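Local coordinates for subtilisin-like protein (Prochloron didemni, PDB 3ZXY) that is the subtilisin-like protease domain of PatA, which probably cleaves peptide bonds as a serine endopeptidase in the processing of patellamides, at residues 150-154 with 155-159. The protein carries 1 engineered substitution. Numbering follows the deposited sequence.
Sequences DCLHV and PAALP
Ala157 N turns back on His153 O, a 2.9 Å hydrogen bond that lies in the carbonyl plane but is bent at the hydrogen (137°). It ties the end of strand 152-154 to the chain folding back after it. The Val154-Pro155 peptide is cis, and from Pro155 the backbone runs straight into a type I beta turn, closed by Leu158 N on Pro155 O at 3.0 Å. The packing is tight around this bend: Ala157 CB sits 3.4 Å from His153 O, and the same methyl meets Leu152 CB at 3.9 Å. Farther along the strand, Val154 CG1 lies anti to its own carbonyl carbon (chi1 -64°) and reaches Leu158 CD2 at 4.0 Å, the two side chains crossing at a slant. In this subtilase fold, strand 152-154 pairs antiparallel with strand 115-117, apart from the main parallel sheet, and the turn leads on toward strand 162-167 of that sheet. A glycine in place of Pro155, without the ring that packs on Leu94, would probably let the peptide turn trans, pulling Ala157 N off His153 O. The other end is looser: the partly exposed imidazole of His153 leads away from the turn, its NE2 hydrogen-bonded to Asn147 OD1; the His153 side chain is about 9 Å from that of Ala211, the engineered replacement at the predicted charge-relay position. On this looser approach to the strand, Cys151 is disulfide-linked to Cys149.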
# COMPACT_ATOMS: atom_id res chain seq x y z
N ASP A 150 0.56 -12.43 17.57
CA ASP A 150 0.31 -13.55 16.68
C ASP A 150 -1.17 -13.43 16.32
O ASP A 150 -2.02 -14.18 16.81
CB ASP A 150 0.62 -14.84 17.45
CG ASP A 150 0.37 -16.10 16.64
OD1 ASP A 150 0.20 -15.97 15.41
OD2 ASP A 150 0.36 -17.18 17.25
N CYS A 151 -1.45 -12.43 15.50
CA CYS A 151 -2.80 -12.05 15.16
C CYS A 151 -2.85 -11.44 13.79
O CYS A 151 -1.83 -11.19 13.14
CB CYS A 151 -3.32 -11.02 16.16
SG CYS A 151 -2.38 -9.47 16.10
N LEU A 152 -4.08 -11.20 13.36
CA LEU A 152 -4.36 -10.78 11.98
C LEU A 152 -5.33 -9.61 11.92
O LEU A 152 -6.33 -9.60 12.66
CB LEU A 152 -5.01 -11.96 11.25
CG LEU A 152 -4.23 -13.28 11.17
CD1 LEU A 152 -5.12 -14.43 10.68
CD2 LEU A 152 -3.00 -13.09 10.29
N HIS A 153 -5.06 -8.68 11.01
CA HIS A 153 -6.01 -7.65 10.61
C HIS A 153 -6.61 -8.05 9.27
O HIS A 153 -5.97 -8.74 8.48
CB HIS A 153 -5.33 -6.29 10.42
CG HIS A 153 -5.03 -5.55 11.70
ND1 HIS A 153 -4.98 -4.20 11.76
CD2 HIS A 153 -4.76 -6.01 12.98
CE1 HIS A 153 -4.66 -3.82 13.01
NE2 HIS A 153 -4.57 -4.91 13.77
N VAL A 154 -7.83 -7.59 9.04
CA VAL A 154 -8.44 -7.58 7.73
C VAL A 154 -8.47 -6.13 7.23
O VAL A 154 -8.70 -5.19 8.02
CB VAL A 154 -9.84 -8.23 7.74
CG1 VAL A 154 -9.72 -9.71 8.10
CG2 VAL A 154 -10.82 -7.52 8.68
N PRO A 155 -8.26 -5.92 5.93
CA PRO A 155 -8.15 -6.92 4.86
C PRO A 155 -6.82 -7.62 4.65
O PRO A 155 -6.73 -8.49 3.78
CB PRO A 155 -8.50 -6.09 3.62
CG PRO A 155 -8.01 -4.74 3.93
CD PRO A 155 -8.32 -4.55 5.39
N ALA A 156 -5.79 -7.27 5.40
CA ALA A 156 -4.47 -7.88 5.20
C ALA A 156 -4.48 -9.41 5.15
O ALA A 156 -3.69 -9.99 4.39
CB ALA A 156 -3.50 -7.41 6.27
N ALA A 157 -5.32 -10.07 5.95
CA ALA A 157 -5.38 -11.52 6.03
C ALA A 157 -6.25 -12.22 4.97
O ALA A 157 -6.36 -13.46 4.94
CB ALA A 157 -5.85 -11.95 7.43
N LEU A 158 -6.88 -11.44 4.09
CA LEU A 158 -7.89 -12.00 3.20
C LEU A 158 -7.27 -12.57 1.93
O LEU A 158 -6.12 -12.28 1.61
CB LEU A 158 -8.96 -10.96 2.90
CG LEU A 158 -9.81 -10.55 4.11
CD1 LEU A 158 -10.86 -9.52 3.69
CD2 LEU A 158 -10.48 -11.74 4.77
N PRO A 159 -8.02 -13.40 1.20
CA PRO A 159 -7.39 -14.12 0.07
C PRO A 159 -6.80 -13.24 -1.03
O PRO A 159 -7.43 -12.29 -1.48
CB PRO A 159 -8.53 -14.99 -0.47
CG PRO A 159 -9.46 -15.14 0.68
CD PRO A 159 -9.39 -13.87 1.46